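Local coordinates for prophage MuSo2, 43 kDa tail protein (Shewanella oneidensis, PDB 3CDD) that probably serves as a trimeric baseplate hub component of a Mu-like contractile phage tail, at residues A[38-43]-A[86-91]; A[138-143]-A[178-183]; A[205-210]-A[244-249]. All coordinates share one frame; numbering follows the deposited sequence.

Interaction 1 of 3, residues A[38-43]-A[86-91]; sequences EMTYKF and ESTITI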
# COMPACT_ATOMS: atom_id res chain seq x y z
N GLU A 38 -10.58 -12.00 -20.06
CA GLU A 38 -11.79 -11.22 -19.98
C GLU A 38 -12.50 -11.18 -21.34
O GLU A 38 -11.86 -11.10 -22.40
CB GLU A 38 -11.45 -9.81 -19.51
CG GLU A 38 -12.64 -8.90 -19.37
CD GLU A 38 -12.22 -7.52 -18.94
OE1 GLU A 38 -11.67 -6.77 -19.78
OE2 GLU A 38 -12.41 -7.20 -17.75
N MSE A 39 -13.83 -11.25 -21.29
CA MSE A 39 -14.69 -11.12 -22.48
C MSE A 39 -15.76 -10.07 -22.17
O MSE A 39 -16.58 -10.28 -21.28
CB MSE A 39 -15.34 -12.47 -22.81
CG MSE A 39 -15.61 -12.75 -24.29
SE MSE A 39 -16.46 -14.52 -24.44
CE MSE A 39 -15.03 -15.76 -24.00
N THR A 40 -15.73 -8.96 -22.90
CA THR A 40 -16.68 -7.84 -22.72
C THR A 40 -17.62 -7.68 -23.92
O THR A 40 -17.18 -7.39 -25.05
CB THR A 40 -15.93 -6.51 -22.45
OG1 THR A 40 -15.07 -6.68 -21.32
CG2 THR A 40 -16.89 -5.33 -22.19
N TYR A 41 -18.90 -7.92 -23.70
CA TYR A 41 -19.90 -7.67 -24.73
C TYR A 41 -20.67 -6.39 -24.43
O TYR A 41 -20.99 -6.11 -23.29
CB TYR A 41 -20.86 -8.85 -24.85
CG TYR A 41 -20.35 -10.01 -25.65
CD1 TYR A 41 -19.48 -10.94 -25.08
CD2 TYR A 41 -20.76 -10.21 -26.97
CE1 TYR A 41 -19.01 -12.05 -25.82
CE2 TYR A 41 -20.30 -11.31 -27.72
CZ TYR A 41 -19.42 -12.22 -27.12
OH TYR A 41 -18.94 -13.31 -27.83
N LYS A 42 -20.93 -5.62 -25.49
CA LYS A 42 -21.82 -4.46 -25.44
C LYS A 42 -23.12 -4.73 -26.22
O LYS A 42 -23.09 -5.18 -27.37
CB LYS A 42 -21.13 -3.23 -26.04
CG LYS A 42 -19.97 -2.66 -25.23
CD LYS A 42 -20.37 -2.16 -23.83
CE LYS A 42 -21.37 -1.03 -23.90
NZ LYS A 42 -21.91 -0.67 -22.53
N PHE A 43 -24.26 -4.44 -25.58
CA PHE A 43 -25.57 -4.63 -26.17
C PHE A 43 -26.25 -3.29 -26.37
O PHE A 43 -26.75 -2.68 -25.41
CB PHE A 43 -26.41 -5.54 -25.28
CG PHE A 43 -25.80 -6.90 -25.07
CD1 PHE A 43 -26.17 -7.97 -25.86
CD2 PHE A 43 -24.84 -7.09 -24.10
CE1 PHE A 43 -25.59 -9.22 -25.67
CE2 PHE A 43 -24.26 -8.33 -23.90
CZ PHE A 43 -24.64 -9.39 -24.68
N GLU A 86 -26.75 -2.23 -18.04
CA GLU A 86 -27.86 -2.36 -18.98
C GLU A 86 -27.43 -2.62 -20.42
O GLU A 86 -28.20 -3.14 -21.21
CB GLU A 86 -28.82 -1.19 -18.88
CG GLU A 86 -29.69 -1.29 -17.66
CD GLU A 86 -30.26 0.04 -17.25
OE1 GLU A 86 -29.49 1.04 -17.23
OE2 GLU A 86 -31.46 0.09 -16.94
N SER A 87 -26.17 -2.32 -20.73
CA SER A 87 -25.67 -2.48 -22.09
C SER A 87 -24.31 -3.21 -22.15
O SER A 87 -23.61 -3.13 -23.16
CB SER A 87 -25.56 -1.10 -22.74
OG SER A 87 -24.70 -0.28 -21.99
N THR A 88 -23.97 -3.95 -21.09
CA THR A 88 -22.65 -4.55 -20.91
C THR A 88 -22.78 -5.87 -20.18
O THR A 88 -23.54 -5.98 -19.22
CB THR A 88 -21.68 -3.65 -20.08
OG1 THR A 88 -21.82 -2.28 -20.50
CG2 THR A 88 -20.22 -4.05 -20.28
N ILE A 89 -22.07 -6.88 -20.66
CA ILE A 89 -21.79 -8.08 -19.87
C ILE A 89 -20.29 -8.36 -19.98
O ILE A 89 -19.75 -8.49 -21.08
CB ILE A 89 -22.60 -9.34 -20.30
CG1 ILE A 89 -24.10 -9.09 -20.20
CG2 ILE A 89 -22.22 -10.56 -19.42
CD1 ILE A 89 -24.99 -10.19 -20.83
N THR A 90 -19.64 -8.40 -18.82
CA THR A 90 -18.21 -8.68 -18.76
C THR A 90 -18.03 -9.90 -17.88
O THR A 90 -18.49 -9.91 -16.73
CB THR A 90 -17.46 -7.51 -18.11
OG1 THR A 90 -17.81 -6.30 -18.79
CG2 THR A 90 -15.96 -7.70 -18.17
N ILE A 91 -17.40 -10.92 -18.43
CA ILE A 91 -16.98 -12.08 -17.63
C ILE A 91 -15.46 -12.17 -17.69
O ILE A 91 -14.85 -11.92 -18.71
CB ILE A 91 -17.59 -13.40 -18.13
CG1 ILE A 91 -17.17 -13.69 -19.58
CG2 ILE A 91 -19.12 -13.38 -18.02
CD1 ILE A 91 -16.74 -15.12 -19.79

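Interaction 2 of 3, residues A[138-143]-A[178-183]; sequences TDVGEP and LVITRA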
# COMPACT_ATOMS: atom_id res chain seq x y z
N THR A 138 19.07 -30.04 -13.42
CA THR A 138 20.36 -29.58 -12.91
C THR A 138 20.78 -30.49 -11.77
O THR A 138 19.99 -31.30 -11.29
CB THR A 138 20.29 -28.09 -12.42
OG1 THR A 138 21.62 -27.56 -12.33
CG2 THR A 138 19.59 -27.97 -11.06
N ASP A 139 22.04 -30.35 -11.36
CA ASP A 139 22.57 -31.15 -10.26
C ASP A 139 22.09 -30.54 -8.95
O ASP A 139 22.36 -29.37 -8.66
CB ASP A 139 24.10 -31.17 -10.35
CG ASP A 139 24.73 -32.08 -9.33
OD1 ASP A 139 24.01 -32.76 -8.57
OD2 ASP A 139 25.97 -32.09 -9.29
N VAL A 140 21.35 -31.33 -8.17
CA VAL A 140 20.79 -30.86 -6.89
C VAL A 140 21.77 -31.06 -5.73
O VAL A 140 21.50 -30.66 -4.58
CB VAL A 140 19.37 -31.47 -6.57
CG1 VAL A 140 18.43 -31.26 -7.76
CG2 VAL A 140 19.46 -32.95 -6.19
N GLY A 141 22.90 -31.69 -6.03
CA GLY A 141 23.98 -31.89 -5.07
C GLY A 141 23.61 -32.81 -3.93
O GLY A 141 22.74 -33.69 -4.07
N GLU A 142 24.27 -32.60 -2.78
CA GLU A 142 24.26 -33.57 -1.69
C GLU A 142 22.89 -33.69 -1.04
O GLU A 142 22.10 -32.76 -1.10
CB GLU A 142 25.31 -33.18 -0.62
CG GLU A 142 26.75 -33.48 -0.99
CD GLU A 142 26.99 -34.95 -1.28
OE1 GLU A 142 27.09 -35.76 -0.32
OE2 GLU A 142 27.10 -35.30 -2.48
N PRO A 143 22.61 -34.86 -0.42
CA PRO A 143 21.44 -34.99 0.46
C PRO A 143 21.51 -34.02 1.64
O PRO A 143 22.59 -33.52 1.97
CB PRO A 143 21.54 -36.45 0.96
CG PRO A 143 22.97 -36.87 0.69
CD PRO A 143 23.34 -36.14 -0.56
N LEU A 178 6.44 -28.78 -11.35
CA LEU A 178 7.57 -28.12 -10.66
C LEU A 178 8.91 -28.40 -11.35
O LEU A 178 9.25 -29.57 -11.61
CB LEU A 178 7.64 -28.57 -9.20
CG LEU A 178 8.71 -27.88 -8.35
CD1 LEU A 178 8.35 -26.41 -8.12
CD2 LEU A 178 8.90 -28.60 -7.04
N VAL A 179 9.66 -27.34 -11.66
CA VAL A 179 10.97 -27.46 -12.30
C VAL A 179 12.11 -27.03 -11.38
O VAL A 179 12.12 -25.92 -10.83
CB VAL A 179 11.08 -26.66 -13.64
CG1 VAL A 179 12.48 -26.82 -14.25
CG2 VAL A 179 10.03 -27.11 -14.63
N ILE A 180 13.08 -27.94 -11.21
CA ILE A 180 14.31 -27.64 -10.51
C ILE A 180 15.46 -27.45 -11.50
O ILE A 180 15.87 -28.38 -12.22
CB ILE A 180 14.67 -28.72 -9.48
CG1 ILE A 180 13.50 -28.96 -8.52
CG2 ILE A 180 15.95 -28.34 -8.73
CD1 ILE A 180 13.65 -30.20 -7.61
N THR A 181 15.98 -26.23 -11.53
CA THR A 181 16.97 -25.88 -12.53
C THR A 181 18.00 -24.86 -12.03
O THR A 181 18.08 -24.55 -10.84
CB THR A 181 16.26 -25.44 -13.83
OG1 THR A 181 17.22 -25.32 -14.89
CG2 THR A 181 15.49 -24.11 -13.65
N ARG A 182 18.82 -24.37 -12.96
CA ARG A 182 19.73 -23.25 -12.71
C ARG A 182 19.59 -22.34 -13.90
O ARG A 182 19.03 -22.75 -14.91
CB ARG A 182 21.19 -23.74 -12.62
CG ARG A 182 21.60 -24.33 -11.27
CD ARG A 182 23.10 -24.69 -11.31
NE ARG A 182 23.69 -24.92 -9.99
CZ ARG A 182 23.70 -26.09 -9.35
NH1 ARG A 182 23.14 -27.16 -9.91
NH2 ARG A 182 24.26 -26.19 -8.16
N ALA A 183 20.11 -21.12 -13.80
CA ALA A 183 20.16 -20.21 -14.95
C ALA A 183 20.70 -20.95 -16.17
O ALA A 183 21.79 -21.52 -16.12
CB ALA A 183 21.02 -19.01 -14.65
O HOH W 1 23.80 -28.59 -6.67

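Interaction 3 of 3, residues A[205-210]-A[244-249]; sequences FSWRQR and SEIGRY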
# COMPACT_ATOMS: atom_id res chain seq x y z
N PHE A 205 17.49 1.87 -14.16
CA PHE A 205 18.80 1.49 -13.65
C PHE A 205 19.13 2.44 -12.51
O PHE A 205 19.29 3.64 -12.72
CB PHE A 205 19.83 1.52 -14.79
CG PHE A 205 19.37 0.71 -15.99
CD1 PHE A 205 19.61 -0.67 -16.06
CD2 PHE A 205 18.66 1.31 -17.02
CE1 PHE A 205 19.16 -1.43 -17.13
CE2 PHE A 205 18.20 0.56 -18.12
CZ PHE A 205 18.45 -0.81 -18.17
N SER A 206 19.20 1.88 -11.31
CA SER A 206 19.22 2.67 -10.10
C SER A 206 20.36 2.30 -9.16
O SER A 206 20.81 1.16 -9.18
CB SER A 206 17.87 2.47 -9.40
OG SER A 206 17.79 3.24 -8.22
N TRP A 207 20.81 3.27 -8.34
CA TRP A 207 21.66 2.98 -7.19
C TRP A 207 20.98 3.17 -5.82
O TRP A 207 21.67 3.11 -4.81
CB TRP A 207 22.90 3.89 -7.18
CG TRP A 207 24.04 3.47 -8.10
CD1 TRP A 207 23.98 2.59 -9.15
CD2 TRP A 207 25.38 3.97 -8.07
NE1 TRP A 207 25.20 2.51 -9.76
CE2 TRP A 207 26.08 3.35 -9.13
CE3 TRP A 207 26.05 4.89 -7.25
CZ2 TRP A 207 27.43 3.61 -9.39
CZ3 TRP A 207 27.39 5.16 -7.51
CH2 TRP A 207 28.07 4.52 -8.57
N ARG A 208 19.67 3.42 -5.77
CA ARG A 208 18.99 3.65 -4.48
C ARG A 208 19.26 2.49 -3.51
O ARG A 208 19.40 2.70 -2.31
CB ARG A 208 17.47 3.86 -4.66
CG ARG A 208 17.07 5.23 -5.19
CD ARG A 208 15.60 5.28 -5.68
NE ARG A 208 15.34 6.43 -6.57
CZ ARG A 208 15.06 7.67 -6.16
NH1 ARG A 208 14.95 7.97 -4.86
NH2 ARG A 208 14.88 8.64 -7.08
N GLN A 209 19.36 1.28 -4.05
CA GLN A 209 19.51 0.09 -3.21
C GLN A 209 20.86 -0.58 -3.42
O GLN A 209 21.05 -1.72 -3.02
CB GLN A 209 18.34 -0.87 -3.41
CG GLN A 209 17.01 -0.25 -2.98
CD GLN A 209 15.80 -1.12 -3.31
OE1 GLN A 209 15.56 -1.46 -4.48
NE2 GLN A 209 15.01 -1.46 -2.28
N ARG A 210 21.79 0.16 -4.03
CA ARG A 210 23.14 -0.29 -4.30
C ARG A 210 24.08 0.27 -3.25
O ARG A 210 23.88 1.41 -2.77
CB ARG A 210 23.61 0.15 -5.70
CG ARG A 210 22.86 -0.53 -6.87
CD ARG A 210 23.05 -2.01 -6.88
NE ARG A 210 24.42 -2.37 -7.26
CZ ARG A 210 24.85 -2.44 -8.51
NH1 ARG A 210 24.03 -2.17 -9.52
NH2 ARG A 210 26.11 -2.77 -8.77
N SER A 244 32.28 -3.30 -6.36
CA SER A 244 33.16 -2.37 -7.04
C SER A 244 32.48 -1.53 -8.13
O SER A 244 33.09 -0.60 -8.66
CB SER A 244 34.32 -3.15 -7.66
OG SER A 244 33.79 -4.13 -8.53
N GLU A 245 31.24 -1.86 -8.46
CA GLU A 245 30.46 -1.04 -9.40
C GLU A 245 30.09 0.31 -8.78
O GLU A 245 29.88 1.29 -9.50
CB GLU A 245 29.19 -1.77 -9.85
CG GLU A 245 29.45 -3.07 -10.64
CD GLU A 245 28.18 -3.74 -11.20
OE1 GLU A 245 27.10 -3.10 -11.25
OE2 GLU A 245 28.29 -4.93 -11.61
N ILE A 246 30.02 0.36 -7.45
CA ILE A 246 29.53 1.53 -6.73
C ILE A 246 30.71 2.35 -6.23
O ILE A 246 31.30 2.01 -5.20
CB ILE A 246 28.60 1.13 -5.55
CG1 ILE A 246 27.49 0.17 -6.01
CG2 ILE A 246 28.02 2.37 -4.83
CD1 ILE A 246 26.85 0.47 -7.37
N GLY A 247 31.04 3.43 -6.93
CA GLY A 247 32.28 4.17 -6.69
C GLY A 247 32.27 5.33 -5.70
O GLY A 247 33.19 6.15 -5.70
N ARG A 248 31.24 5.38 -4.87
CA ARG A 248 31.10 6.36 -3.80
C ARG A 248 30.99 5.54 -2.53
O ARG A 248 30.50 4.42 -2.56
CB ARG A 248 29.78 7.13 -4.00
CG ARG A 248 29.52 8.27 -3.06
CD ARG A 248 28.03 8.65 -3.01
NE ARG A 248 27.45 8.44 -4.31
CZ ARG A 248 26.17 8.25 -4.57
NH1 ARG A 248 25.24 8.29 -3.62
NH2 ARG A 248 25.83 8.05 -5.82
N TYR A 249 31.42 6.10 -1.40
CA TYR A 249 31.29 5.46 -0.10
C TYR A 249 29.81 5.31 0.27
O TYR A 249 29.13 6.30 0.57
CB TYR A 249 32.02 6.31 0.94
CG TYR A 249 31.85 5.86 2.38
CD1 TYR A 249 32.54 4.74 2.87
CD2 TYR A 249 31.04 6.58 3.26
CE1 TYR A 249 32.40 4.34 4.19
CE2 TYR A 249 30.90 6.18 4.58
CZ TYR A 249 31.59 5.07 5.04
OH TYR A 249 31.45 4.68 6.36

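Interaction 1 of 3, residues A[38-43]-A[86-91]
Glu38 crosses to Thr90 on the neighbouring strand: its extended chain brings OE2 within 3.6 Å of the Thr90 CG2 methyl. Selenomethionine Met39 forms a hydrogen-bonded pair with Ile91, its N donating to Ile91 O at 2.9 Å and its O accepting from Ile91 N, while its CB rests on Ile91 CG1. At the non-hydrogen-bonded pair Thr40–Thr90 the two side chains lie side by side, Thr40 OG1 being 3.4 Å from Thr90 CG2. Residues 38-42 and 88-91, parts of strands 34-42 and 88-97, run antiparallel at 173° in the GpP-like N-terminal part, whose sequence family belongs to the phage barrel clan. Tyr41 repeats the hydrogen-bonded pattern with Ile89, and its ring meets that of Phe53, the planes at about 45°. The Lys42 chain, bent at chi2 and chi3, brings CD and CE alongside Ser87 O, and its NZ donates to Thr88 OG1 at 2.6 Å and Ser87 OG at 2.9 Å, with a weak third bond to Ser87 O; Thr88 OG1 and Ser87 N are also hydrogen-bonded to Asp85 OD1. Phe43 N donates to Ser87 O, and Phe43 CE2 packs 3.7 Å from Ile89 CD1; Ile89 also packs on Ile311 of the second subunit.

Interaction 2 of 3, residues A[138-143]-A[178-183]
Arg182 NH1 reaches two oxygens of the 138-143 loop at once, donating to Thr138 OG1 at 2.9 Å and to the backbone carbonyl Asp139 O at 2.7 Å. The hydroxyl lies almost exactly in the guanidinium plane, whereas the carbonyl oxygen is tilted 16° from it and receives the N-H on a lone pair. A water widens the grip: it donates to Asp139 O and accepts from Arg182 NH2 at 2.9 Å, so Asp139 O takes two bonds and both terminal nitrogens of the guanidinium are engaged. The arginine chain, extended from CG to NE, crosses the threonine side chain at about a right angle, its CG and CD passing beside OG1. With OG1 anti to the backbone N (chi1 -162°), Thr138 offers its hydroxyl to the arginine while CG2 rests 3.6 Å from Thr181 C. Beside these polar contacts Val140 CG1 meets Ile180 CG2 at 4.0 Å. The loop is shaped by an Asx turn, in which Asp139 OD1 accepts from Gly141 N, met from above the carboxylate plane; the Asp139 carboxylate makes no direct ion pair with Arg182. Ile180 sits on the central strand of the three-stranded sheet 134-136, 178-181 and 169-172. The loop that leaves strand 134-136 meets the end of strand 178-181, its parallel neighbour, while Val140 and Ile180 pack on helix 119-127.

Interaction 3 of 3, residues A[205-210]-A[244-249]
One face of the Trp207 indole carries the Ile246 CD1 methyl, a CH-pi contact 3.6 Å from the centroid of the five-membered ring and 19° off its normal. The same methyl stands 3.4 Å above the guanidinium plane of Arg210, offset toward the rim, and so touches a face of each flat group. At the guanidinium edge Arg210 NH2 donates to Glu245 OE1 at 2.7 Å in a nearly straight salt bridge (172°); the donor stands well above the carboxylate plane, and the two planes are turned 70° apart. Asp243 provides NH2 with a second acidic partner. The Arg210 chain is bent at chi2 and chi3; its CB and NE both lie 3.7 Å from Ile246 CD1. Farther along the indole, CZ2 touches Glu245 O, and Arg248 NH2 lies obliquely 3.5 Å from CE3. Arg248 NH1 forms a salt bridge with Asp101 of the third subunit, and NH2 donates to Gly60 O of that subunit. A type I turn runs from Trp207 to Arg210, overlapped by an ST turn in which Ser206 OG accepts from Arg208 N. The contact joins the end of strand 200-206, which pairs with a strand of the third subunit, to the loop between strands 239-242 and 251-255, with Arg210 also packing on helix 262-278.

In the fold
The three contacts follow one another along the chain without overlap and do not touch. Interactions 1 and 2 have centres 46 Å apart, on opposite sides of the chain's centre, and fall in different families of the phage barrel clan: the GpP-like N-terminal region and the gp44-like second domain. Interaction 3 is closer to interaction 2, about 16 Å between nearest atoms, than to interaction 1, about 31 Å away. They differ also in their relation to the trimer. Interaction 1 brushes the second subunit, interaction 3 is built into the interface with the third, and the two segments of interaction 2 are touched by neither.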